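Local coordinates for protein transcobalamin-1 (Homo sapiens, PDB 4KKI) that binds vitamin B12 and related corrinoids, the vitamin with femtomolar affinity, and protects it from stomach acid during transport, at residues Met43-Asn47 / Ile68-Lys74; Val185-Met190 / Phe242-Ala247; Gly239-Ser243 / Glu275-Phe281; Asn283-Gln289 / Arg380-Pro384; Ser356-Met362 / Ala415-Val420. All coordinates share one frame; numbering follows the deposited sequence.

Interaction 1. Residues Met43-Asn47 / Ile68-Lys74; sequences MIQSN and IQTLMQK
N47 and T70 carry one half of the polar contact, and both ends of the N47 amide are used in it. OD1 of N47 accepts from OG1 of T70 at 2.9 Å, the hydroxyl lying 33° off the carbonyl plane, while ND2 of N47 gives a weak bond of 3.3 Å to the backbone O of T70. Two bonds to one residue, one on each side of CG, hold the amide against rotation. With OG1 between the backbone N and carbonyl carbon (chi1 51°), T70 turns its hydroxyl toward the N47 amide. A leucine at N47 would probably leave the T70 hydroxyl without this acceptor and free to turn. The other polar element is K74, whose fully extended chain brings NZ to within 2.6 Å of the backbone O of S46. N49 O also accepts from this ammonium group, which donates a further hydrogen bond to a water; that water in turn donates to OG of S46.

The apolar part centres on L71. Its CD2 lies over one face of the amide, 3.3 Å from OD1 of N47, and equally close to the backbone O of M43. CD1 of L71 meets CD1 of I44 at 4.0 Å, and the same I44 methyl packs on CG2 of I68 at 3.7 Å, the two isoleucines crossing at about a right angle. V57 of helix 55-63 covers both M43 and L71. The whole is a helix-helix contact of the alpha6-alpha6 barrel, fastening the turn that follows helix 37-45 to the first turns of helix 69-85.

Interaction 2. Residues Val185-Met190 / Phe242-Ala247; sequences VDTGAM and FSTGEA
A189 and V185 press against helix 244-252 in the tight part of this contact. The methyl CB of A189 sits 3.4 Å from the backbone O of E246 and also rests on CA of A247, so that the two backbones come within 5.1 Å, CA to CA, at A189 and A247. One turn earlier, CG1 of V185 packs on CB of A247 at 3.8 Å; with CG1 anti to the backbone N (chi1 175°), this branch faces the neighbouring helix. Small residues thus permit a close pairing of helices 185-203 and 244-252 inside the alpha-helical barrel domain, and the paired N-terminal ends open onto the cobalamin pocket.

Toward that pocket the packing gives way to polar groups and water. The carboxylate of D186 straddles CB of S243, with OD2 of D186 3.3 Å from that carbon, and OD2 also accepts from an amide nitrogen of the bound cyanocobalamin. A water stands 2.8 Å from OD2 of D186 and 2.9 Å from OE1 of E246, although it has more acceptors around it than protons to give. An alanine at D186 would probably leave the cobalamin amide without this acceptor and the water with E246 but not its second carboxylate. OE1 of E246 is also hydrogen-bonded to OH of Y145, while CE of M190, its chain bent twice, lies against the E246 carboxylate. The two acids are 5.2 Å apart, OD2 of D186 to OE1 of E246, which may favour protonation of one of them.

Interaction 3. Residues Gly239-Ser243 / Glu275-Phe281; sequences GNTFS and EISQGAF
T241 points its hydroxyl straight at the carboxylate of E275: OG1 of T241 donates to OE2 of E275 at 2.8 Å and meets the oxygen nearly along its C-O bond. The bend of the glutamate chain at chi2 (-78°) turns the carboxylate to this meeting. The methyl of T241 serves the other partner, CG2 lying 3.6 Å from CZ of F281. Beside it the two phenylalanines form an offset edge-to-face pair, with the edge of F242 toward the face of F281, centroids 5.7 Å apart and planes at 74°. The F242 rim has a second neighbour in the backbone O of A280, which lies near the ring plane 3.2 Å from CE1 of F242, while CB of T241 covers one face of the same ring.

Behind these contacts each segment is shaped by its own bonds. In 239-243 the backbone N of N240 donates to OG of S243 at 2.9 Å, the S243 hydroxyl passes on to the backbone O of I238, and F242 N makes a weak bond to OD1 of N240. G239 adopts backbone angles that call for glycine. In 275-281 the helix ends in a Schellman motif at G279: A280 N returns to E275 O at 3.0 Å and G279 N to I276 O at 2.9 Å, which swings A280 and F281 back toward the loop. A286 of helix 284-294 touches both aromatic rings. The loop so held belongs to the cobalamin pocket, where N240 ND2 donates to O28 of cyanocobalamin and F242 borders the ligand.

Interaction 4. Residues Asn283-Gln289 / Arg380-Pro384; sequences NPNAAAQ and RSWGP
Both N-H groups of the N285 amide are spoken for: ND2 of N285 donates to the backbone O of S381 at 2.7 Å and to OD1 of N283 at 3.0 Å. The bond to S381 comes from above the S381 carbonyl plane, 58° out of it, whereas the one to N283 is nearly straight and lies in the plane of the N283 side-chain carbonyl. The opposite end of the same amide is held too, OG of S381 donating a hydrogen bond to a lone pair of N285 OD1 at 2.9 Å, so the amide cannot easily turn over. N283 OD1 takes a second bond, from the backbone N of N285, and thereby caps helix 284-294. With CG of N283 anti to the backbone N (chi1 -167°), its ND2 reaches a lone pair of the W382 backbone O at 2.9 Å.

The indole of W382 is laid flat against the helix end. CB of N285 stands almost on the normal of its six-membered ring, 3.4 Å from the centroid and 7° off, a CH-pi contact. CB of A286 approaches CZ3 of W382 at 3.9 Å. At the edge of the indole, near its plane, NE2 of Q289 lies 3.7 Å from CZ2 of W382, and this amide donates to O63 of cyanocobalamin.

Residues from another part of the helical domain reinforce S381: S53 N donates to its OG and T52 OG1 to its backbone O. This is an interdomain contact in which the turn of a beta hairpin, between strands 375-379 and 384-389, docks on an N-capped helix of the alpha domain beside the bound cobalamin.

Interaction 5. Residues Ser356-Met362 / Ala415-Val420; sequences SVFLSVM and AGSYVV
The first turn of helix 358-368, in the C-terminal beta domain, is bound at its amino end by the loop leading to strand 426-432. Backbone carbonyls of the loop take up amides of that turn: F358 N donates to Y418 O at 2.8 Å, in the Y418 carbonyl plane, and L359 N to A415 O at 2.6 Å, 44° out of the A415 carbonyl plane. A third bond runs the other way, from V420 N to S356 O at 3.2 Å. Together the first and third make a single antiparallel beta bridge with V357 and V419 as a non-hydrogen-bonded pair, and CA of V357 adds a CA-H...O contact to Y418 O at 3.2 Å. A water donates to both S356 O and V420 O.

CG of F358 is anti to the backbone N (chi1 -167°), which carries the ring past the loop to L404 and V428 of the sheet and to L411, a cobalamin-binding residue. CD1 of F358 passes CB of A415 at 3.8 Å, and CD2 of Y418 comes up to the ring edge of F358. SD of M362 meets the A415 methyl at 4.2 Å, while CG1 of V420 rests on the backbone of F358.

Interactions 2, 3 and 4 border the cyanocobalamin site and each supplies a direct bond to the ligand, through D186, N240 and Q289. Interactions 2 and 3 share F242 and S243, and V185 CG2 lies 3.7 Å from G239 CA. F242 also ties both to interaction 4, its CD1 3.6 Å from A286 CB. Interaction 1 stands behind this group, the K74 side chain being about 13 Å from the ligand, but M43 CE touches A288 CA at 3.7 Å on the helix that docks W382. Within the beta domain, P384 CB and L359 CD2, 4.0 Å apart, connect interaction 4 with interaction 5. There the side chain of A415 is about 6 Å from the bound cyanocobalamin.

Interaction 1. Residues Met43-Asn47 / Ile68-Lys74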
# COMPACT_ATOMS: atom_id res chain seq x y z
N MET A 43 -2.56 -12.63 -9.28
CA MET A 43 -1.59 -13.01 -8.25
C MET A 43 -0.83 -14.28 -8.62
O MET A 43 0.33 -14.44 -8.26
CB MET A 43 -2.28 -13.15 -6.89
CG MET A 43 -3.03 -11.88 -6.47
SD MET A 43 -4.12 -12.06 -5.05
CE MET A 43 -2.97 -11.82 -3.71
N ILE A 44 -1.49 -15.17 -9.36
CA ILE A 44 -0.83 -16.39 -9.83
C ILE A 44 0.24 -16.08 -10.88
O ILE A 44 1.32 -16.68 -10.87
CB ILE A 44 -1.83 -17.42 -10.39
CG1 ILE A 44 -2.85 -17.82 -9.32
CG2 ILE A 44 -1.11 -18.67 -10.88
CD1 ILE A 44 -2.23 -18.45 -8.10
N GLN A 45 -0.05 -15.14 -11.78
CA GLN A 45 0.90 -14.79 -12.84
C GLN A 45 2.15 -14.13 -12.28
O GLN A 45 3.20 -14.11 -12.93
CB GLN A 45 0.27 -13.86 -13.89
CG GLN A 45 -1.19 -14.09 -14.21
CD GLN A 45 -1.47 -15.36 -15.00
OE1 GLN A 45 -0.60 -16.22 -15.15
NE2 GLN A 45 -2.69 -15.47 -15.51
N SER A 46 2.04 -13.58 -11.07
CA SER A 46 3.16 -12.89 -10.44
C SER A 46 4.31 -13.84 -10.11
O SER A 46 5.41 -13.40 -9.79
CB SER A 46 2.71 -12.12 -9.20
OG SER A 46 2.29 -13.00 -8.17
N ASN A 47 4.04 -15.14 -10.17
CA ASN A 47 5.07 -16.16 -10.04
C ASN A 47 6.21 -15.98 -11.04
O ASN A 47 7.37 -16.25 -10.73
CB ASN A 47 4.48 -17.56 -10.21
CG ASN A 47 4.15 -18.23 -8.90
OD1 ASN A 47 2.99 -18.55 -8.62
ND2 ASN A 47 5.17 -18.46 -8.08
N ILE A 68 -1.61 -20.85 -1.70
CA ILE A 68 -1.09 -21.13 -3.03
C ILE A 68 0.37 -21.53 -2.93
O ILE A 68 1.23 -20.71 -2.62
CB ILE A 68 -1.22 -19.91 -3.96
CG1 ILE A 68 -2.69 -19.50 -4.10
CG2 ILE A 68 -0.63 -20.22 -5.33
CD1 ILE A 68 -3.58 -20.58 -4.67
N GLN A 69 0.63 -22.81 -3.18
CA GLN A 69 1.95 -23.39 -2.97
C GLN A 69 3.08 -22.67 -3.71
O GLN A 69 4.10 -22.34 -3.11
CB GLN A 69 1.95 -24.87 -3.34
CG GLN A 69 3.26 -25.58 -3.04
CD GLN A 69 3.60 -25.56 -1.56
OE1 GLN A 69 2.71 -25.51 -0.71
NE2 GLN A 69 4.89 -25.60 -1.25
N THR A 70 2.89 -22.45 -5.01
CA THR A 70 3.92 -21.82 -5.83
C THR A 70 4.31 -20.44 -5.30
O THR A 70 5.49 -20.12 -5.20
CB THR A 70 3.47 -21.68 -7.30
OG1 THR A 70 2.17 -21.07 -7.34
CG2 THR A 70 3.40 -23.04 -7.97
N LEU A 71 3.30 -19.64 -4.96
CA LEU A 71 3.53 -18.32 -4.40
C LEU A 71 4.15 -18.41 -3.01
O LEU A 71 5.00 -17.60 -2.64
CB LEU A 71 2.23 -17.52 -4.36
CG LEU A 71 1.66 -17.14 -5.73
CD1 LEU A 71 0.24 -16.60 -5.61
CD2 LEU A 71 2.56 -16.12 -6.41
N MET A 72 3.72 -19.41 -2.25
CA MET A 72 4.27 -19.64 -0.92
C MET A 72 5.77 -19.95 -1.00
O MET A 72 6.56 -19.42 -0.22
CB MET A 72 3.53 -20.79 -0.24
CG MET A 72 4.13 -21.21 1.09
SD MET A 72 3.93 -19.93 2.34
CE MET A 72 2.14 -19.84 2.43
N GLN A 73 6.14 -20.80 -1.95
CA GLN A 73 7.54 -21.16 -2.17
C GLN A 73 8.35 -19.95 -2.61
O GLN A 73 9.49 -19.76 -2.19
CB GLN A 73 7.66 -22.27 -3.21
CG GLN A 73 7.10 -23.60 -2.76
CD GLN A 73 6.95 -24.60 -3.89
OE1 GLN A 73 6.49 -25.72 -3.69
NE2 GLN A 73 7.34 -24.19 -5.10
N LYS A 74 7.75 -19.13 -3.47
CA LYS A 74 8.42 -17.92 -3.94
C LYS A 74 8.69 -16.97 -2.78
O LYS A 74 9.76 -16.38 -2.70
CB LYS A 74 7.58 -17.21 -5.01
CG LYS A 74 8.23 -15.95 -5.55
CD LYS A 74 7.34 -15.23 -6.55
CE LYS A 74 7.99 -13.94 -7.02
NZ LYS A 74 7.07 -13.11 -7.84
O HOH W 1 4.62 -12.65 -6.52

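Interaction 2. Residues Val185-Met190 / Phe242-Ala247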
# COMPACT_ATOMS: atom_id res chain seq x y z
N VAL A 185 -5.24 8.45 1.84
CA VAL A 185 -6.21 7.50 2.34
C VAL A 185 -5.54 6.20 2.76
O VAL A 185 -5.84 5.65 3.80
CB VAL A 185 -7.27 7.21 1.27
CG1 VAL A 185 -8.22 6.11 1.72
CG2 VAL A 185 -8.03 8.48 0.94
N ASP A 186 -4.61 5.73 1.94
CA ASP A 186 -3.88 4.50 2.21
C ASP A 186 -3.17 4.59 3.56
O ASP A 186 -3.26 3.68 4.39
CB ASP A 186 -2.84 4.23 1.12
CG ASP A 186 -3.39 4.44 -0.28
OD1 ASP A 186 -3.62 5.60 -0.66
OD2 ASP A 186 -3.58 3.43 -1.00
N THR A 187 -2.47 5.69 3.76
CA THR A 187 -1.74 5.94 5.00
C THR A 187 -2.70 6.03 6.19
O THR A 187 -2.48 5.40 7.22
CB THR A 187 -0.93 7.24 4.89
OG1 THR A 187 -0.05 7.15 3.77
CG2 THR A 187 -0.12 7.47 6.15
N GLY A 188 -3.76 6.82 6.03
CA GLY A 188 -4.77 6.96 7.06
C GLY A 188 -5.43 5.64 7.41
O GLY A 188 -5.68 5.35 8.58
N ALA A 189 -5.69 4.82 6.39
CA ALA A 189 -6.34 3.53 6.60
C ALA A 189 -5.44 2.58 7.37
O ALA A 189 -5.88 1.93 8.32
CB ALA A 189 -6.74 2.92 5.26
N MET A 190 -4.17 2.51 6.97
CA MET A 190 -3.23 1.62 7.65
C MET A 190 -2.99 2.09 9.08
O MET A 190 -2.81 1.28 9.99
CB MET A 190 -1.92 1.51 6.88
CG MET A 190 -1.04 0.33 7.33
SD MET A 190 -1.86 -1.27 7.14
CE MET A 190 -2.05 -1.34 5.36
N PHE A 242 -7.33 2.30 -5.89
CA PHE A 242 -6.30 1.48 -5.28
C PHE A 242 -6.09 1.77 -3.79
O PHE A 242 -5.22 1.18 -3.16
CB PHE A 242 -4.99 1.62 -6.06
CG PHE A 242 -5.14 1.37 -7.53
CD1 PHE A 242 -5.34 0.08 -8.00
CD2 PHE A 242 -5.09 2.41 -8.44
CE1 PHE A 242 -5.48 -0.16 -9.36
CE2 PHE A 242 -5.23 2.18 -9.80
CZ PHE A 242 -5.43 0.89 -10.26
N SER A 243 -6.89 2.68 -3.24
CA SER A 243 -6.86 2.95 -1.81
C SER A 243 -8.14 2.46 -1.14
O SER A 243 -8.25 2.45 0.08
CB SER A 243 -6.67 4.44 -1.54
OG SER A 243 -7.78 5.19 -2.00
N THR A 244 -9.11 2.05 -1.96
CA THR A 244 -10.43 1.68 -1.45
C THR A 244 -10.42 0.40 -0.61
O THR A 244 -11.08 0.32 0.42
CB THR A 244 -11.43 1.52 -2.61
OG1 THR A 244 -11.58 2.78 -3.27
CG2 THR A 244 -12.77 1.07 -2.08
N GLY A 245 -9.65 -0.59 -1.06
CA GLY A 245 -9.61 -1.89 -0.40
C GLY A 245 -9.19 -1.81 1.05
O GLY A 245 -9.85 -2.36 1.93
N GLU A 246 -8.09 -1.10 1.31
CA GLU A 246 -7.60 -0.96 2.68
C GLU A 246 -8.39 0.09 3.45
O GLU A 246 -8.45 0.05 4.68
CB GLU A 246 -6.10 -0.69 2.69
CG GLU A 246 -5.29 -1.84 2.07
CD GLU A 246 -3.79 -1.70 2.25
OE1 GLU A 246 -3.29 -0.56 2.27
OE2 GLU A 246 -3.12 -2.74 2.38
N ALA A 247 -9.02 1.01 2.73
CA ALA A 247 -9.93 1.96 3.38
C ALA A 247 -11.13 1.21 3.95
O ALA A 247 -11.58 1.51 5.06
CB ALA A 247 -10.37 3.04 2.41
O HOH W 2 -4.61 1.13 0.25

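Interaction 3. Residues Gly239-Ser243 / Glu275-Phe281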
# COMPACT_ATOMS: atom_id res chain seq x y z
N GLY A 239 -11.03 7.56 -1.69
CA GLY A 239 -9.74 7.95 -2.25
C GLY A 239 -9.79 7.67 -3.73
O GLY A 239 -10.55 8.30 -4.47
N ASN A 240 -8.96 6.73 -4.19
CA ASN A 240 -9.07 6.23 -5.55
C ASN A 240 -9.34 4.73 -5.55
O ASN A 240 -9.62 4.15 -4.51
CB ASN A 240 -7.83 6.58 -6.38
CG ASN A 240 -6.55 6.01 -5.79
OD1 ASN A 240 -6.57 5.07 -5.00
ND2 ASN A 240 -5.42 6.59 -6.19
N THR A 241 -9.24 4.12 -6.73
CA THR A 241 -9.50 2.70 -6.89
C THR A 241 -8.57 1.84 -6.04
O THR A 241 -8.97 0.81 -5.50
CB THR A 241 -9.33 2.28 -8.37
OG1 THR A 241 -10.25 3.01 -9.18
CG2 THR A 241 -9.57 0.79 -8.54
N PHE A 242 -7.33 2.30 -5.89
CA PHE A 242 -6.30 1.48 -5.28
C PHE A 242 -6.09 1.77 -3.79
O PHE A 242 -5.22 1.18 -3.16
CB PHE A 242 -4.99 1.62 -6.06
CG PHE A 242 -5.14 1.37 -7.53
CD1 PHE A 242 -5.34 0.08 -8.00
CD2 PHE A 242 -5.09 2.41 -8.44
CE1 PHE A 242 -5.48 -0.16 -9.36
CE2 PHE A 242 -5.23 2.18 -9.80
CZ PHE A 242 -5.43 0.89 -10.26
N SER A 243 -6.89 2.68 -3.24
CA SER A 243 -6.86 2.95 -1.81
C SER A 243 -8.14 2.46 -1.14
O SER A 243 -8.25 2.45 0.08
CB SER A 243 -6.67 4.44 -1.54
OG SER A 243 -7.78 5.19 -2.00
N GLU A 275 -14.77 -2.57 -11.20
CA GLU A 275 -13.39 -2.25 -11.57
C GLU A 275 -12.59 -3.51 -11.88
O GLU A 275 -11.83 -3.54 -12.84
CB GLU A 275 -12.71 -1.46 -10.45
CG GLU A 275 -13.35 -0.13 -10.12
CD GLU A 275 -13.00 0.96 -11.12
OE1 GLU A 275 -13.40 0.85 -12.30
OE2 GLU A 275 -12.31 1.93 -10.72
N ILE A 276 -12.77 -4.54 -11.06
CA ILE A 276 -12.08 -5.81 -11.24
C ILE A 276 -12.38 -6.42 -12.61
O ILE A 276 -11.47 -6.86 -13.32
CB ILE A 276 -12.46 -6.83 -10.15
CG1 ILE A 276 -12.06 -6.31 -8.77
CG2 ILE A 276 -11.79 -8.17 -10.41
CD1 ILE A 276 -12.48 -7.22 -7.63
N SER A 277 -13.66 -6.43 -12.97
CA SER A 277 -14.08 -7.01 -14.24
C SER A 277 -13.52 -6.23 -15.42
O SER A 277 -13.34 -6.77 -16.51
CB SER A 277 -15.61 -7.05 -14.32
OG SER A 277 -16.16 -5.75 -14.27
N GLN A 278 -13.22 -4.95 -15.19
CA GLN A 278 -12.65 -4.11 -16.23
C GLN A 278 -11.13 -4.19 -16.26
O GLN A 278 -10.48 -3.53 -17.07
CB GLN A 278 -13.10 -2.66 -16.05
CG GLN A 278 -14.60 -2.47 -16.22
CD GLN A 278 -15.06 -1.09 -15.80
OE1 GLN A 278 -14.33 -0.36 -15.13
NE2 GLN A 278 -16.27 -0.73 -16.20
N GLY A 279 -10.56 -5.02 -15.38
CA GLY A 279 -9.13 -5.25 -15.36
C GLY A 279 -8.34 -4.15 -14.66
O GLY A 279 -7.16 -3.96 -14.94
N ALA A 280 -8.99 -3.44 -13.74
CA ALA A 280 -8.34 -2.34 -13.03
C ALA A 280 -7.26 -2.84 -12.07
O ALA A 280 -6.35 -2.10 -11.71
CB ALA A 280 -9.36 -1.51 -12.28
N PHE A 281 -7.36 -4.10 -11.67
CA PHE A 281 -6.44 -4.67 -10.69
C PHE A 281 -5.47 -5.67 -11.31
O PHE A 281 -5.20 -6.73 -10.75
CB PHE A 281 -7.21 -5.31 -9.54
CG PHE A 281 -7.96 -4.32 -8.70
CD1 PHE A 281 -7.36 -3.73 -7.61
CD2 PHE A 281 -9.27 -3.99 -9.01
CE1 PHE A 281 -8.05 -2.81 -6.83
CE2 PHE A 281 -9.97 -3.08 -8.23
CZ PHE A 281 -9.35 -2.49 -7.15

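Interaction 4. Residues Asn283-Gln289 / Arg380-Pro384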
# COMPACT_ATOMS: atom_id res chain seq x y z
N ASN A 283 -2.33 -5.16 -11.67
CA ASN A 283 -1.11 -5.12 -10.88
C ASN A 283 -1.27 -5.99 -9.62
O ASN A 283 -2.16 -5.75 -8.81
CB ASN A 283 -0.78 -3.67 -10.51
CG ASN A 283 0.63 -3.51 -9.96
OD1 ASN A 283 1.09 -4.30 -9.13
ND2 ASN A 283 1.32 -2.48 -10.42
N PRO A 284 -0.39 -7.00 -9.46
CA PRO A 284 -0.43 -7.95 -8.34
C PRO A 284 -0.41 -7.28 -6.97
O PRO A 284 -0.99 -7.82 -6.02
CB PRO A 284 0.84 -8.80 -8.55
CG PRO A 284 1.70 -8.00 -9.47
CD PRO A 284 0.75 -7.27 -10.36
N ASN A 285 0.25 -6.13 -6.85
CA ASN A 285 0.25 -5.40 -5.59
C ASN A 285 -1.13 -4.84 -5.28
O ASN A 285 -1.56 -4.84 -4.13
CB ASN A 285 1.28 -4.27 -5.62
CG ASN A 285 2.70 -4.77 -5.82
OD1 ASN A 285 3.39 -5.11 -4.86
ND2 ASN A 285 3.14 -4.83 -7.07
N ALA A 286 -1.82 -4.36 -6.31
CA ALA A 286 -3.14 -3.79 -6.13
C ALA A 286 -4.17 -4.88 -5.87
O ALA A 286 -5.08 -4.71 -5.05
CB ALA A 286 -3.54 -2.96 -7.34
N ALA A 287 -4.02 -6.01 -6.56
CA ALA A 287 -4.91 -7.14 -6.36
C ALA A 287 -4.79 -7.68 -4.94
O ALA A 287 -5.79 -8.00 -4.29
CB ALA A 287 -4.62 -8.24 -7.37
N ALA A 288 -3.56 -7.75 -4.44
CA ALA A 288 -3.30 -8.23 -3.09
C ALA A 288 -3.92 -7.34 -2.03
O ALA A 288 -4.48 -7.82 -1.04
CB ALA A 288 -1.80 -8.38 -2.85
N GLN A 289 -3.83 -6.02 -2.21
CA GLN A 289 -4.31 -5.10 -1.19
C GLN A 289 -5.83 -4.99 -1.12
O GLN A 289 -6.38 -4.68 -0.06
CB GLN A 289 -3.69 -3.71 -1.38
CG GLN A 289 -2.20 -3.68 -1.13
CD GLN A 289 -1.62 -2.28 -1.21
OE1 GLN A 289 -0.56 -2.00 -0.64
NE2 GLN A 289 -2.31 -1.40 -1.91
N ARG A 380 10.61 -1.43 -9.10
CA ARG A 380 10.04 -1.70 -7.78
C ARG A 380 9.06 -2.86 -7.88
O ARG A 380 8.82 -3.37 -8.98
CB ARG A 380 9.32 -0.46 -7.25
CG ARG A 380 10.22 0.72 -6.97
CD ARG A 380 11.03 0.52 -5.70
NE ARG A 380 11.64 1.77 -5.25
CZ ARG A 380 12.87 2.16 -5.57
NH1 ARG A 380 13.63 1.40 -6.34
NH2 ARG A 380 13.34 3.32 -5.12
N SER A 381 8.51 -3.27 -6.75
CA SER A 381 7.51 -4.33 -6.74
C SER A 381 6.26 -3.88 -7.48
O SER A 381 5.63 -4.66 -8.19
CB SER A 381 7.16 -4.73 -5.30
OG SER A 381 6.18 -5.74 -5.28
N TRP A 382 5.92 -2.60 -7.32
CA TRP A 382 4.77 -2.03 -8.00
C TRP A 382 5.03 -1.87 -9.49
O TRP A 382 4.10 -1.83 -10.30
CB TRP A 382 4.40 -0.68 -7.39
CG TRP A 382 3.52 -0.76 -6.18
CD1 TRP A 382 3.92 -0.75 -4.87
CD2 TRP A 382 2.09 -0.85 -6.16
NE1 TRP A 382 2.83 -0.84 -4.04
CE2 TRP A 382 1.69 -0.90 -4.81
CE3 TRP A 382 1.11 -0.90 -7.15
CZ2 TRP A 382 0.36 -0.99 -4.42
CZ3 TRP A 382 -0.22 -0.99 -6.77
CH2 TRP A 382 -0.58 -1.04 -5.42
N GLY A 383 6.30 -1.77 -9.86
CA GLY A 383 6.69 -1.60 -11.25
C GLY A 383 7.73 -0.51 -11.40
O GLY A 383 8.43 -0.17 -10.45
N PRO A 384 7.85 0.05 -12.62
CA PRO A 384 8.79 1.13 -12.93
C PRO A 384 8.51 2.39 -12.13
O PRO A 384 7.42 2.95 -12.22
CB PRO A 384 8.55 1.39 -14.42
CG PRO A 384 7.95 0.12 -14.94
CD PRO A 384 7.12 -0.41 -13.81

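Interaction 5. Residues Ser356-Met362 / Ala415-Val420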
# COMPACT_ATOMS: atom_id res chain seq x y z
N SER A 356 -0.12 2.46 -25.88
CA SER A 356 1.18 2.62 -25.24
C SER A 356 0.98 3.14 -23.83
O SER A 356 -0.03 3.76 -23.53
CB SER A 356 2.05 3.59 -26.04
OG SER A 356 2.70 2.94 -27.11
N VAL A 357 1.94 2.89 -22.96
CA VAL A 357 1.84 3.40 -21.60
C VAL A 357 2.60 4.71 -21.42
O VAL A 357 3.36 5.12 -22.30
CB VAL A 357 2.34 2.36 -20.56
CG1 VAL A 357 1.45 1.12 -20.59
CG2 VAL A 357 3.79 2.00 -20.81
N PHE A 358 2.38 5.35 -20.28
CA PHE A 358 3.02 6.61 -19.94
C PHE A 358 4.54 6.52 -20.05
O PHE A 358 5.20 7.47 -20.46
CB PHE A 358 2.60 7.02 -18.52
CG PHE A 358 2.93 8.44 -18.16
CD1 PHE A 358 4.22 8.81 -17.82
CD2 PHE A 358 1.93 9.40 -18.13
CE1 PHE A 358 4.52 10.11 -17.47
CE2 PHE A 358 2.23 10.71 -17.78
CZ PHE A 358 3.52 11.06 -17.45
N LEU A 359 5.09 5.36 -19.69
CA LEU A 359 6.54 5.14 -19.74
C LEU A 359 7.07 5.18 -21.18
O LEU A 359 8.17 5.68 -21.42
CB LEU A 359 6.91 3.81 -19.09
CG LEU A 359 8.40 3.48 -18.98
CD1 LEU A 359 9.12 4.53 -18.15
CD2 LEU A 359 8.60 2.10 -18.39
N SER A 360 6.29 4.66 -22.11
CA SER A 360 6.68 4.65 -23.52
C SER A 360 6.83 6.08 -24.04
O SER A 360 7.73 6.37 -24.83
CB SER A 360 5.66 3.88 -24.36
OG SER A 360 5.55 2.53 -23.92
N VAL A 361 5.95 6.96 -23.58
CA VAL A 361 6.02 8.38 -23.93
C VAL A 361 7.33 8.98 -23.45
O VAL A 361 8.02 9.68 -24.20
CB VAL A 361 4.84 9.16 -23.32
CG1 VAL A 361 5.06 10.66 -23.45
CG2 VAL A 361 3.53 8.74 -23.98
N MET A 362 7.68 8.68 -22.20
CA MET A 362 8.92 9.18 -21.60
C MET A 362 10.14 8.71 -22.38
O MET A 362 11.08 9.48 -22.60
CB MET A 362 9.02 8.74 -20.14
CG MET A 362 7.90 9.26 -19.25
SD MET A 362 8.10 8.78 -17.52
CE MET A 362 9.69 9.52 -17.15
N ALA A 415 3.89 4.95 -14.43
CA ALA A 415 4.25 5.20 -15.82
C ALA A 415 4.20 3.93 -16.67
O ALA A 415 3.88 3.98 -17.86
CB ALA A 415 5.64 5.83 -15.89
N GLY A 416 4.51 2.80 -16.05
CA GLY A 416 4.53 1.53 -16.75
C GLY A 416 3.16 0.92 -17.01
O GLY A 416 3.04 -0.05 -17.76
N SER A 417 2.12 1.50 -16.42
CA SER A 417 0.78 0.91 -16.52
C SER A 417 -0.28 1.85 -17.10
O SER A 417 -1.27 1.40 -17.67
CB SER A 417 0.33 0.38 -15.16
OG SER A 417 1.20 -0.64 -14.70
N TYR A 418 -0.08 3.16 -16.95
CA TYR A 418 -1.08 4.12 -17.39
C TYR A 418 -1.17 4.21 -18.91
O TYR A 418 -0.25 4.71 -19.57
CB TYR A 418 -0.81 5.51 -16.80
CG TYR A 418 -1.88 6.52 -17.15
CD1 TYR A 418 -3.05 6.59 -16.41
CD2 TYR A 418 -1.72 7.39 -18.22
CE1 TYR A 418 -4.04 7.51 -16.72
CE2 TYR A 418 -2.70 8.32 -18.53
CZ TYR A 418 -3.86 8.37 -17.78
OH TYR A 418 -4.83 9.29 -18.09
N VAL A 419 -2.27 3.71 -19.47
CA VAL A 419 -2.49 3.76 -20.91
C VAL A 419 -2.93 5.16 -21.33
O VAL A 419 -3.95 5.67 -20.88
CB VAL A 419 -3.55 2.73 -21.35
CG1 VAL A 419 -3.79 2.83 -22.85
CG2 VAL A 419 -3.12 1.33 -20.96
N VAL A 420 -2.14 5.78 -22.21
CA VAL A 420 -2.38 7.17 -22.60
C VAL A 420 -3.38 7.28 -23.75
O VAL A 420 -3.52 6.35 -24.55
CB VAL A 420 -1.06 7.87 -22.98
CG1 VAL A 420 -0.06 7.73 -21.84
CG2 VAL A 420 -0.49 7.28 -24.26
O HOH W 3 -2.01 4.62 -25.55